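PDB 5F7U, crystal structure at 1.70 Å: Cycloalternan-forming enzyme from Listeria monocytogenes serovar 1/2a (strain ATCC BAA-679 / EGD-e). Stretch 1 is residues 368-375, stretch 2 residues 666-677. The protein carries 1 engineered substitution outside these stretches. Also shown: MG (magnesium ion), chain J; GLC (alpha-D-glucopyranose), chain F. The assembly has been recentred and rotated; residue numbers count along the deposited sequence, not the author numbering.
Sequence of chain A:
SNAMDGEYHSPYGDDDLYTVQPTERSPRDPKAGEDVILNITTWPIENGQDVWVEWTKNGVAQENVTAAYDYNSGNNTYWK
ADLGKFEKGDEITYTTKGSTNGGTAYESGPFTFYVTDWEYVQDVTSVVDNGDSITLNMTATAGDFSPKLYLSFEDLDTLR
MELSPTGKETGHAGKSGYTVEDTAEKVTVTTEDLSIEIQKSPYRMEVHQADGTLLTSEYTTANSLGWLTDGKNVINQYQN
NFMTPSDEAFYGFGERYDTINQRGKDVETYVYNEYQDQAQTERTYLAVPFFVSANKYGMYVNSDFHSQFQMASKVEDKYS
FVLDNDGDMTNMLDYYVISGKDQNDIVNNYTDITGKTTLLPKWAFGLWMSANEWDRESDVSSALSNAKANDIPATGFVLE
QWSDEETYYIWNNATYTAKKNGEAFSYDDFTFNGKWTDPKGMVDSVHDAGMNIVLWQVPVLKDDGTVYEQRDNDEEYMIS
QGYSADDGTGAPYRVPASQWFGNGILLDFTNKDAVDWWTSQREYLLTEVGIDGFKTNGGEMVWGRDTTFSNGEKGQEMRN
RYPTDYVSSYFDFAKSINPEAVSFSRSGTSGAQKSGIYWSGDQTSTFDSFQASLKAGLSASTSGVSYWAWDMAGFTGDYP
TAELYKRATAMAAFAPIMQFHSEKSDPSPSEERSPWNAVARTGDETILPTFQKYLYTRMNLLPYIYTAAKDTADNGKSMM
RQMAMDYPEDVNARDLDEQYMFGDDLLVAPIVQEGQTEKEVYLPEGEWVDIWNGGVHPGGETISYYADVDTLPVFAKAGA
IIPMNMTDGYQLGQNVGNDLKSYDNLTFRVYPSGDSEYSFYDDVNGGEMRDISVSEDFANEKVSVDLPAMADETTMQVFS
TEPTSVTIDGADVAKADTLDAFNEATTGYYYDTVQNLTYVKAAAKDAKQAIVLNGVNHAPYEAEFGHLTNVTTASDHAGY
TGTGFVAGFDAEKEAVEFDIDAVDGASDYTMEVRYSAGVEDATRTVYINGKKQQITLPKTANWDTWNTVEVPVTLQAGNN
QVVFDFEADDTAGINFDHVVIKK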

# COMPACT_ATOMS: atom_id res chain seq x y z
N TRP A 368 2.52 13.33 -10.42
CA TRP A 368 3.92 13.22 -10.81
C TRP A 368 4.04 12.88 -12.28
O TRP A 368 3.42 11.92 -12.73
CB TRP A 368 4.61 12.11 -10.04
CG TRP A 368 4.77 12.34 -8.58
CD1 TRP A 368 3.78 12.42 -7.64
CD2 TRP A 368 6.01 12.46 -7.87
NE1 TRP A 368 4.34 12.60 -6.38
CE2 TRP A 368 5.70 12.64 -6.50
CE3 TRP A 368 7.36 12.46 -8.27
CZ2 TRP A 368 6.69 12.79 -5.52
CZ3 TRP A 368 8.36 12.63 -7.27
CH2 TRP A 368 8.00 12.78 -5.91
N MET A 369 4.87 13.63 -13.01
CA MET A 369 5.16 13.35 -14.43
C MET A 369 6.55 12.77 -14.59
O MET A 369 7.51 13.28 -14.03
CB MET A 369 5.11 14.65 -15.25
CG MET A 369 3.85 15.46 -14.98
SD MET A 369 3.46 16.61 -16.32
CE MET A 369 4.99 17.54 -16.43
N SER A 370 6.66 11.72 -15.40
CA SER A 370 7.94 11.02 -15.55
C SER A 370 7.95 10.36 -16.93
O SER A 370 6.90 9.98 -17.43
CB SER A 370 8.08 9.96 -14.45
OG SER A 370 9.28 9.20 -14.61
N ALA A 371 9.15 10.22 -17.51
CA ALA A 371 9.36 9.44 -18.74
C ALA A 371 10.84 9.21 -18.89
O ALA A 371 11.62 10.18 -18.91
CB ALA A 371 8.81 10.15 -19.98
N ASN A 372 11.24 7.95 -19.04
CA ASN A 372 12.66 7.67 -19.19
C ASN A 372 13.25 8.38 -20.41
O ASN A 372 14.44 8.72 -20.40
CB ASN A 372 12.93 6.16 -19.26
CG ASN A 372 14.40 5.84 -19.17
OD1 ASN A 372 15.06 5.58 -20.19
ND2 ASN A 372 14.95 5.90 -17.95
N GLU A 373 12.44 8.60 -21.45
CA GLU A 373 12.92 9.25 -22.68
C GLU A 373 13.32 10.74 -22.55
O GLU A 373 13.97 11.28 -23.46
CB GLU A 373 11.92 9.07 -23.82
CG GLU A 373 10.61 9.83 -23.66
CD GLU A 373 9.56 9.38 -24.67
OE1 GLU A 373 9.06 8.24 -24.57
OE2 GLU A 373 9.24 10.20 -25.58
N TRP A 374 12.91 11.38 -21.46
CA TRP A 374 13.29 12.78 -21.21
C TRP A 374 14.77 12.81 -20.82
O TRP A 374 15.15 12.35 -19.73
CB TRP A 374 12.43 13.38 -20.11
CG TRP A 374 10.98 13.47 -20.46
CD1 TRP A 374 10.41 13.39 -21.73
CD2 TRP A 374 9.90 13.67 -19.55
NE1 TRP A 374 9.04 13.53 -21.63
CE2 TRP A 374 8.70 13.72 -20.32
CE3 TRP A 374 9.82 13.82 -18.15
CZ2 TRP A 374 7.44 13.87 -19.73
CZ3 TRP A 374 8.55 13.99 -17.57
CH2 TRP A 374 7.39 14.02 -18.36
N ASP A 375 15.60 13.31 -21.74
CA ASP A 375 17.04 13.20 -21.55
C ASP A 375 17.81 14.45 -21.90
O ASP A 375 19.03 14.41 -22.07
CB ASP A 375 17.61 12.00 -22.35
CG ASP A 375 17.62 12.25 -23.87
OD1 ASP A 375 16.69 12.92 -24.40
OD2 ASP A 375 18.55 11.75 -24.54
N ASP A 666 14.66 6.01 -25.91
CA ASP A 666 14.68 6.87 -27.11
C ASP A 666 13.72 6.33 -28.18
O ASP A 666 14.15 5.98 -29.29
CB ASP A 666 16.12 7.00 -27.64
CG ASP A 666 16.26 8.04 -28.75
OD1 ASP A 666 15.45 9.00 -28.84
OD2 ASP A 666 17.21 7.88 -29.54
N PRO A 667 12.43 6.23 -27.85
CA PRO A 667 11.50 5.59 -28.77
C PRO A 667 11.00 6.55 -29.84
O PRO A 667 11.05 7.78 -29.66
CB PRO A 667 10.34 5.19 -27.85
CG PRO A 667 10.31 6.28 -26.84
CD PRO A 667 11.76 6.63 -26.59
N SER A 668 10.51 5.99 -30.95
CA SER A 668 9.83 6.77 -31.96
C SER A 668 8.68 5.88 -32.45
O SER A 668 8.95 4.80 -32.99
CB SER A 668 10.82 7.14 -33.08
OG SER A 668 10.27 8.12 -33.93
N PRO A 669 7.42 6.26 -32.23
CA PRO A 669 7.00 7.50 -31.56
C PRO A 669 7.17 7.47 -30.04
O PRO A 669 7.51 6.43 -29.46
CB PRO A 669 5.51 7.59 -31.90
CG PRO A 669 5.09 6.17 -32.06
CD PRO A 669 6.26 5.47 -32.70
N SER A 670 6.92 8.62 -29.41
CA SER A 670 7.05 8.75 -27.96
C SER A 670 6.26 7.68 -27.21
O SER A 670 5.12 7.38 -27.58
CB SER A 670 6.54 10.11 -27.51
OG SER A 670 6.68 10.25 -26.09
N GLU A 671 6.85 7.19 -26.13
CA GLU A 671 6.17 6.26 -25.24
C GLU A 671 5.61 6.92 -23.98
O GLU A 671 5.12 6.21 -23.10
CB GLU A 671 7.12 5.11 -24.85
CG GLU A 671 7.42 4.13 -25.99
CD GLU A 671 6.23 3.30 -26.44
OE1 GLU A 671 5.24 3.14 -25.71
OE2 GLU A 671 6.28 2.78 -27.56
N GLU A 672 5.65 8.25 -23.88
CA GLU A 672 5.11 8.92 -22.67
C GLU A 672 3.69 8.45 -22.36
O GLU A 672 2.82 8.42 -23.25
CB GLU A 672 4.98 10.43 -22.86
CG GLU A 672 6.26 11.22 -22.98
CD GLU A 672 5.96 12.70 -23.16
OE1 GLU A 672 4.81 13.18 -22.92
OE2 GLU A 672 6.89 13.39 -23.61
N ARG A 673 3.45 8.12 -21.09
CA ARG A 673 2.10 7.86 -20.62
C ARG A 673 1.43 9.16 -20.13
O ARG A 673 0.55 9.14 -19.27
CB ARG A 673 2.11 6.78 -19.53
CG ARG A 673 1.89 5.36 -20.07
CD ARG A 673 3.07 4.86 -20.87
NE ARG A 673 2.99 3.41 -21.09
CZ ARG A 673 3.61 2.77 -22.08
NH1 ARG A 673 4.35 3.45 -22.97
NH2 ARG A 673 3.48 1.44 -22.20
N SER A 674 1.83 10.29 -20.70
CA SER A 674 1.17 11.56 -20.45
C SER A 674 -0.18 11.59 -21.18
O SER A 674 -0.35 10.87 -22.18
CB SER A 674 2.07 12.68 -20.98
OG SER A 674 2.21 12.54 -22.39
N PRO A 675 -1.14 12.45 -20.73
CA PRO A 675 -2.45 12.43 -21.41
C PRO A 675 -2.38 12.96 -22.84
O PRO A 675 -3.08 12.45 -23.70
CB PRO A 675 -3.35 13.29 -20.52
CG PRO A 675 -2.41 14.12 -19.70
CD PRO A 675 -1.18 13.27 -19.50
N TRP A 676 -1.51 13.95 -23.09
CA TRP A 676 -1.35 14.48 -24.45
C TRP A 676 -0.74 13.43 -25.40
O TRP A 676 -1.18 13.28 -26.54
CB TRP A 676 -0.59 15.84 -24.45
CG TRP A 676 0.77 15.80 -23.80
CD1 TRP A 676 1.94 15.49 -24.42
CD2 TRP A 676 1.09 16.07 -22.43
NE1 TRP A 676 2.98 15.53 -23.51
CE2 TRP A 676 2.49 15.87 -22.28
CE3 TRP A 676 0.33 16.44 -21.30
CZ2 TRP A 676 3.15 16.06 -21.06
CZ3 TRP A 676 1.00 16.61 -20.06
CH2 TRP A 676 2.40 16.41 -19.96
N ASN A 677 0.26 12.69 -24.93
CA ASN A 677 0.79 11.60 -25.76
C ASN A 677 -0.18 10.44 -25.93
O ASN A 677 -0.17 9.79 -26.99
CB ASN A 677 2.14 11.06 -25.26
CG ASN A 677 2.87 10.28 -26.35
OD1 ASN A 677 3.03 10.78 -27.46
ND2 ASN A 677 3.25 9.04 -26.05
MG MG J . 14.73 12.38 -25.21
C1 GLC F . 17.00 2.90 -17.21
C2 GLC F . 18.10 1.96 -17.72
C3 GLC F . 19.43 2.20 -17.00
C4 GLC F . 19.82 3.68 -17.05
C5 GLC F . 18.66 4.50 -16.45
C6 GLC F . 18.93 6.00 -16.35
O2 GLC F . 17.72 0.60 -17.49
O3 GLC F . 20.47 1.41 -17.59
O4 GLC F . 21.03 3.87 -16.30
O5 GLC F . 17.46 4.27 -17.21
O6 GLC F . 18.94 6.55 -17.67
O HOH W 1 5.81 8.57 -19.45
O HOH W 2 9.11 12.93 -25.21
O HOH W 3 15.57 10.28 -25.74
O HOH W 4 12.55 12.39 -26.01
O HOH W 5 15.17 13.50 -27.03

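Three hydrogen bonds cross this contact, and Glu373 accepts two of them. Its CA-to-CB bond points toward the second stretch, and with chi1 p and chi2 t the carboxylate is delivered to the loop at Ser670 and Glu671. Each oxygen takes its own donor there: Glu373 OE2 accepts from Ser670 OG at 2.6 Å, and Glu373 OE1 from the backbone Glu671 N at 2.9 Å. The loop meets the carboxylate with a hydroxyl and a main-chain amide from consecutive residues. Pro667 CG also lies against this carboxylate, 3.2 Å from Glu373 OE1. Ser670 OG in turn accepts from Glu672 N at 3.2 Å, so the hydroxyl that binds the acid also braces its own loop.

The second polar link runs the other way, from an indole in stretch 1 to an acid in stretch 2. Trp374 NE1 donates to Glu672 OE2 at 2.9 Å with an N-H...O angle of 169°, and the oxygen lies at the ring edge, near its plane, where an indole N-H must be met. The other oxygen of Glu672 is used within its own stretch: Ser674 OG donates to Glu672 OE1 at 2.7 Å. That same serine caps the helix beginning at Pro675, Ser674 OG accepting from Asn677 N at 3.2 Å. The acid that crosses to Trp374 is thereby tied to the helix start.

The two acids come close enough to matter electrostatically, with Glu373 OE2 and Glu672 OE2 4.4 Å apart. Water 2 sits between them and donates to both, 2.8 Å from Glu373 OE2 and 2.8 Å from Glu672 OE2, giving the like charges a shared donor. A second bridge joins backbone to backbone: water 1 donates to Ser370 O at 2.7 Å and accepts from Arg673 N at 2.9 Å.

Apolar packing is sparse. Met369 SD reaches Trp676 CH2 at 3.8 Å, approaching the ring at its edge, 85° off the normal. Both side chains leave the backbone sideways and come nearer at their ends, spanning a part of the contact where the backbones are well separated. Ala371 CB meets Glu672 CG at 4.1 Å.

A type I turn organises stretch 1. It runs from Ala371 to Trp374, closed by Trp374 N to Ala371 O at 3.1 Å, and holds Glu373, whose backbone O also binds the magnesium ion, with Glu373 O 2.2 Å from MG. One residue thus serves the metal through its main chain and the neighbouring loop through its side chain.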